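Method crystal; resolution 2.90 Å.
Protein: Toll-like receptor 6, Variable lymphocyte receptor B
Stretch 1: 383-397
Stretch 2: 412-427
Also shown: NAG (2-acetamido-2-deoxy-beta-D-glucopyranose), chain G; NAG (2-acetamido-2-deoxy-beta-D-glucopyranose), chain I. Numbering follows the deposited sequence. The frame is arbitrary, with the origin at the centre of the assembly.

Stretch 1, residues 383-397: ILQRNGLKNFFKVAL
Stretch 2, residues 412-427: LNSLNSHAYDRTCAWA

How do the backbones begin to pair at L412? The stretches run side by side in the same direction, R386 to L412 (CA–CA 4.7 Å), N387 to N413 (5.0 Å), then K390 to L415 (4.6 Å). L412, at phi/psi 46/30, directs its CB toward stretch 1, and R386 CA lies 3.3 Å from L412 O in a CA-H...O contact. R386 (75/49) also bends its guanidinium back, NH2 donating to Q385 OE1 at 2.7 Å, while its NH1 reaches the chain G NAG O7 at 3.1 Å.

What fastens S414 through N416? S414 N donates to L389 O at 3.2 Å; N416 N gives K390 O a weak bond, also 3.2 Å, because its angle is only 129°. Between them L415 CA touches K390 O at 3.1 Å. The m,t rotamer of L415 carries CD2 into a greasy pocket, 4.1 Å from L389 CB, 4.2 Å from F392 CB and 3.5 Å from V395 CG2.

Why does F393 suit the turn from S417 to R422? Its m rotamer (chi2 118°) lays the ring beneath R422, whose CA sits 3.9 Å from the F393 ring centroid, nearly on the normal. A419 CB approaches the ring edge, 3.2 Å from F393 CD1. Stretch 2 as a whole covers 125 Å² of F393, the largest area covered on any residue of the pair.

How does W426 close the contact? A425 CB first meets L397 CD1 at 4.0 Å. Here stretch 1 is helical, and A396 packs its CB over one face of the indole, 3.7 Å from the W426 five-membered ring centroid. W426, at chi1 -86° and chi2 114°, turns its edge toward the F392 face, planes at 69° and centroids 6.0 Å apart. F392 adopts t with chi2 90°.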

# COMPACT_ATOMS: atom_id res chain seq x y z
N ILE B 383 -4.87 0.70 -16.89
CA ILE B 383 -5.59 0.43 -15.65
C ILE B 383 -4.65 -0.10 -14.58
O ILE B 383 -4.06 -1.17 -14.72
CB ILE B 383 -6.74 -0.57 -15.88
CG1 ILE B 383 -7.64 -0.09 -17.02
CG2 ILE B 383 -7.55 -0.75 -14.62
CD1 ILE B 383 -8.88 -0.90 -17.19
N LEU B 384 -4.52 0.66 -13.50
CA LEU B 384 -3.62 0.31 -12.40
C LEU B 384 -4.37 0.18 -11.06
O LEU B 384 -3.78 0.24 -9.98
CB LEU B 384 -2.49 1.33 -12.35
CG LEU B 384 -1.58 1.21 -13.58
CD1 LEU B 384 -0.84 2.48 -13.89
CD2 LEU B 384 -0.58 0.06 -13.42
N GLN B 385 -5.68 -0.03 -11.15
CA GLN B 385 -6.54 -0.16 -9.98
C GLN B 385 -6.11 -1.27 -9.01
O GLN B 385 -5.85 -2.40 -9.40
CB GLN B 385 -7.98 -0.40 -10.41
CG GLN B 385 -8.80 -1.15 -9.40
CD GLN B 385 -10.28 -1.06 -9.69
OE1 GLN B 385 -11.11 -1.59 -8.95
NE2 GLN B 385 -10.63 -0.36 -10.77
N ARG B 386 -6.07 -0.92 -7.73
CA ARG B 386 -5.75 -1.87 -6.66
C ARG B 386 -4.27 -2.23 -6.58
O ARG B 386 -3.91 -3.40 -6.50
CB ARG B 386 -6.63 -3.13 -6.73
CG ARG B 386 -7.71 -3.20 -5.65
CD ARG B 386 -8.77 -4.23 -5.99
NE ARG B 386 -9.49 -3.85 -7.20
CZ ARG B 386 -10.02 -4.71 -8.06
NH1 ARG B 386 -9.90 -6.02 -7.85
NH2 ARG B 386 -10.65 -4.27 -9.15
N ASN B 387 -3.42 -1.21 -6.59
CA ASN B 387 -1.99 -1.38 -6.42
C ASN B 387 -1.41 -0.47 -5.33
O ASN B 387 -2.15 -0.01 -4.45
CB ASN B 387 -1.27 -1.17 -7.76
CG ASN B 387 -1.59 -2.27 -8.76
OD1 ASN B 387 -2.47 -2.13 -9.61
ND2 ASN B 387 -0.88 -3.39 -8.65
N GLY B 388 -0.11 -0.23 -5.37
CA GLY B 388 0.54 0.57 -4.34
C GLY B 388 1.08 1.91 -4.80
O GLY B 388 2.10 2.36 -4.30
N LEU B 389 0.41 2.56 -5.75
CA LEU B 389 0.89 3.85 -6.26
C LEU B 389 0.85 4.93 -5.20
O LEU B 389 -0.23 5.30 -4.73
CB LEU B 389 0.07 4.30 -7.47
CG LEU B 389 0.03 3.42 -8.71
CD1 LEU B 389 -0.37 4.24 -9.93
CD2 LEU B 389 1.38 2.80 -8.91
N LYS B 390 2.01 5.47 -4.83
CA LYS B 390 2.07 6.44 -3.72
C LYS B 390 1.88 7.89 -4.17
O LYS B 390 0.93 8.55 -3.77
CB LYS B 390 3.41 6.32 -2.98
CG LYS B 390 3.30 6.16 -1.47
CD LYS B 390 3.28 4.68 -1.07
CE LYS B 390 3.80 4.47 0.33
NZ LYS B 390 3.12 5.36 1.34
N ASN B 391 2.80 8.37 -5.01
CA ASN B 391 2.93 9.78 -5.30
C ASN B 391 2.15 10.31 -6.51
O ASN B 391 2.65 10.31 -7.63
CB ASN B 391 4.41 10.14 -5.44
CG ASN B 391 4.64 11.63 -5.65
OD1 ASN B 391 5.77 12.09 -5.67
ND2 ASN B 391 3.56 12.38 -5.81
N PHE B 392 0.95 10.82 -6.26
CA PHE B 392 0.10 11.40 -7.31
C PHE B 392 0.83 12.20 -8.40
O PHE B 392 0.40 12.24 -9.54
CB PHE B 392 -0.99 12.27 -6.68
CG PHE B 392 -1.81 13.05 -7.68
CD1 PHE B 392 -2.96 12.51 -8.22
CD2 PHE B 392 -1.43 14.33 -8.06
CE1 PHE B 392 -3.73 13.23 -9.12
CE2 PHE B 392 -2.19 15.06 -8.96
CZ PHE B 392 -3.34 14.51 -9.49
N PHE B 393 1.94 12.85 -8.05
CA PHE B 393 2.63 13.67 -9.03
C PHE B 393 3.61 12.85 -9.87
O PHE B 393 3.93 13.22 -11.01
CB PHE B 393 3.32 14.86 -8.36
CG PHE B 393 2.37 15.84 -7.74
CD1 PHE B 393 2.40 16.08 -6.38
CD2 PHE B 393 1.44 16.51 -8.51
CE1 PHE B 393 1.52 16.97 -5.81
CE2 PHE B 393 0.56 17.41 -7.94
CZ PHE B 393 0.60 17.64 -6.59
N LYS B 394 4.08 11.74 -9.31
CA LYS B 394 4.87 10.79 -10.09
C LYS B 394 3.95 10.12 -11.11
O LYS B 394 4.33 9.90 -12.26
CB LYS B 394 5.57 9.78 -9.18
CG LYS B 394 7.02 9.49 -9.58
CD LYS B 394 7.58 8.27 -8.84
CE LYS B 394 8.98 7.87 -9.36
NZ LYS B 394 10.09 8.71 -8.81
N VAL B 395 2.72 9.82 -10.69
CA VAL B 395 1.69 9.25 -11.56
C VAL B 395 1.29 10.18 -12.72
O VAL B 395 0.68 9.75 -13.70
CB VAL B 395 0.41 8.87 -10.74
CG1 VAL B 395 -0.66 8.22 -11.62
CG2 VAL B 395 0.77 7.95 -9.57
N ALA B 396 1.64 11.45 -12.61
CA ALA B 396 1.35 12.39 -13.69
C ALA B 396 2.50 12.36 -14.66
O ALA B 396 2.31 12.44 -15.87
CB ALA B 396 1.14 13.79 -13.14
N LEU B 397 3.71 12.26 -14.12
CA LEU B 397 4.92 12.27 -14.93
C LEU B 397 5.01 11.00 -15.77
O LEU B 397 5.71 10.96 -16.79
CB LEU B 397 6.16 12.41 -14.03
CG LEU B 397 7.51 12.61 -14.72
CD1 LEU B 397 7.62 14.01 -15.32
CD2 LEU B 397 8.68 12.32 -13.78
N LEU B 412 -8.19 2.98 -6.13
CA LEU B 412 -7.88 2.00 -5.11
C LEU B 412 -6.38 1.75 -4.89
O LEU B 412 -5.98 0.65 -4.50
CB LEU B 412 -8.66 0.70 -5.35
CG LEU B 412 -10.03 0.74 -4.66
CD1 LEU B 412 -11.09 -0.12 -5.34
CD2 LEU B 412 -9.91 0.38 -3.18
N ASN B 413 -5.57 2.77 -5.11
CA ASN B 413 -4.17 2.74 -4.69
C ASN B 413 -3.96 3.47 -3.35
O ASN B 413 -4.86 3.49 -2.51
CB ASN B 413 -3.27 3.33 -5.78
CG ASN B 413 -3.04 2.37 -6.94
OD1 ASN B 413 -3.91 2.17 -7.78
ND2 ASN B 413 -1.85 1.79 -6.99
N SER B 414 -2.78 4.06 -3.16
CA SER B 414 -2.46 4.79 -1.93
C SER B 414 -1.95 6.19 -2.24
O SER B 414 -1.00 6.67 -1.60
CB SER B 414 -1.39 4.05 -1.12
OG SER B 414 -1.70 2.67 -1.01
N LEU B 415 -2.58 6.84 -3.20
CA LEU B 415 -2.15 8.16 -3.66
C LEU B 415 -2.34 9.32 -2.65
O LEU B 415 -3.21 9.29 -1.77
CB LEU B 415 -2.86 8.51 -4.97
CG LEU B 415 -2.47 7.77 -6.23
CD1 LEU B 415 -3.44 8.14 -7.36
CD2 LEU B 415 -1.04 8.11 -6.59
N ASN B 416 -1.52 10.36 -2.80
CA ASN B 416 -1.66 11.57 -2.02
C ASN B 416 -0.87 12.73 -2.61
O ASN B 416 0.26 12.56 -3.09
CB ASN B 416 -1.24 11.32 -0.57
CG ASN B 416 0.24 11.07 -0.42
OD1 ASN B 416 0.66 9.92 -0.37
ND2 ASN B 416 1.03 12.13 -0.32
N SER B 417 -1.48 13.91 -2.58
CA SER B 417 -0.93 15.06 -3.26
C SER B 417 -0.08 15.95 -2.34
O SER B 417 0.06 17.14 -2.58
CB SER B 417 -2.06 15.87 -3.91
OG SER B 417 -3.19 15.94 -3.06
N HIS B 418 0.51 15.35 -1.31
CA HIS B 418 1.36 16.10 -0.40
C HIS B 418 2.81 16.15 -0.85
O HIS B 418 3.68 16.62 -0.11
CB HIS B 418 1.28 15.53 1.02
CG HIS B 418 0.02 15.89 1.74
ND1 HIS B 418 -0.86 14.94 2.24
CD2 HIS B 418 -0.52 17.10 2.05
CE1 HIS B 418 -1.88 15.55 2.82
NE2 HIS B 418 -1.70 16.85 2.72
N ALA B 419 3.08 15.68 -2.07
CA ALA B 419 4.44 15.66 -2.59
C ALA B 419 5.14 16.99 -2.40
O ALA B 419 4.58 18.05 -2.69
CB ALA B 419 4.43 15.28 -4.06
N TYR B 420 6.37 16.93 -1.91
CA TYR B 420 7.27 18.08 -1.82
C TYR B 420 7.39 18.81 -3.17
O TYR B 420 7.19 20.03 -3.26
CB TYR B 420 8.66 17.60 -1.38
CG TYR B 420 8.94 16.15 -1.78
CD1 TYR B 420 9.27 15.83 -3.10
CD2 TYR B 420 8.85 15.12 -0.86
CE1 TYR B 420 9.52 14.52 -3.48
CE2 TYR B 420 9.10 13.80 -1.23
CZ TYR B 420 9.43 13.51 -2.54
OH TYR B 420 9.67 12.20 -2.91
N ASP B 421 7.70 18.04 -4.21
CA ASP B 421 7.82 18.53 -5.58
C ASP B 421 6.48 18.35 -6.29
O ASP B 421 6.16 17.24 -6.74
CB ASP B 421 8.91 17.73 -6.31
CG ASP B 421 9.29 18.34 -7.65
OD1 ASP B 421 8.40 18.80 -8.38
OD2 ASP B 421 10.50 18.34 -7.97
N ARG B 422 5.70 19.42 -6.39
CA ARG B 422 4.34 19.34 -6.94
C ARG B 422 4.26 19.76 -8.41
O ARG B 422 3.32 20.45 -8.80
CB ARG B 422 3.34 20.15 -6.10
CG ARG B 422 3.23 19.69 -4.64
CD ARG B 422 2.01 20.27 -3.92
NE ARG B 422 2.04 19.99 -2.48
CZ ARG B 422 1.12 20.41 -1.61
NH1 ARG B 422 0.09 21.12 -2.04
NH2 ARG B 422 1.23 20.13 -0.32
N THR B 423 5.22 19.32 -9.22
CA THR B 423 5.27 19.68 -10.65
C THR B 423 4.35 18.84 -11.54
O THR B 423 4.34 17.60 -11.47
CB THR B 423 6.71 19.65 -11.22
OG1 THR B 423 7.54 20.59 -10.51
CG2 THR B 423 6.71 20.01 -12.70
N CYS B 424 3.59 19.55 -12.38
CA CYS B 424 2.58 18.94 -13.24
C CYS B 424 3.16 18.67 -14.61
O CYS B 424 3.90 19.50 -15.14
CB CYS B 424 1.36 19.86 -13.38
SG CYS B 424 -0.21 18.99 -13.54
N ALA B 425 2.80 17.52 -15.17
CA ALA B 425 3.23 17.09 -16.51
C ALA B 425 2.26 16.08 -17.12
O ALA B 425 2.70 15.10 -17.74
CB ALA B 425 4.64 16.50 -16.46
N TRP B 426 0.96 16.31 -16.95
CA TRP B 426 -0.05 15.36 -17.42
C TRP B 426 -0.06 15.21 -18.93
O TRP B 426 0.34 16.11 -19.66
CB TRP B 426 -1.46 15.75 -16.95
CG TRP B 426 -1.82 15.25 -15.58
CD1 TRP B 426 -2.05 16.00 -14.47
CD2 TRP B 426 -2.00 13.88 -15.17
NE1 TRP B 426 -2.35 15.20 -13.40
CE2 TRP B 426 -2.33 13.89 -13.81
CE3 TRP B 426 -1.91 12.65 -15.84
CZ2 TRP B 426 -2.58 12.72 -13.09
CZ3 TRP B 426 -2.15 11.49 -15.12
CH2 TRP B 426 -2.48 11.53 -13.76
N ALA B 427 -0.52 14.06 -19.40
CA ALA B 427 -0.75 13.86 -20.81
C ALA B 427 -1.93 14.71 -21.22
O ALA B 427 -3.03 14.57 -20.68
CB ALA B 427 -1.00 12.39 -21.12
C1 NAG G . -12.37 -9.05 -13.20
C2 NAG G . -12.42 -9.53 -11.75
C3 NAG G . -13.16 -10.85 -11.61
C4 NAG G . -14.54 -10.73 -12.25
C5 NAG G . -14.35 -10.37 -13.72
C6 NAG G . -15.68 -10.14 -14.43
C7 NAG G . -10.72 -8.79 -10.19
C8 NAG G . -9.43 -9.13 -9.48
N2 NAG G . -11.12 -9.65 -11.12
O3 NAG G . -13.20 -11.26 -10.26
O4 NAG G . -15.26 -11.94 -12.09
O5 NAG G . -13.60 -9.18 -13.88
O6 NAG G . -16.26 -8.94 -13.95
O7 NAG G . -11.36 -7.77 -9.91
C1 NAG I . -13.52 4.32 -11.39
C2 NAG I . -14.98 4.31 -11.87
C3 NAG I . -16.02 3.80 -10.87
C4 NAG I . -15.51 2.79 -9.85
C5 NAG I . -14.07 3.00 -9.38
C6 NAG I . -13.58 1.68 -8.76
C7 NAG I . -16.11 5.93 -13.29
C8 NAG I . -17.12 7.02 -13.11
N2 NAG I . -15.34 5.66 -12.25
O3 NAG I . -17.07 3.21 -11.63
O4 NAG I . -16.36 2.87 -8.72
O5 NAG I . -13.15 3.38 -10.39
O6 NAG I . -12.42 1.85 -7.97
O7 NAG I . -16.01 5.31 -14.35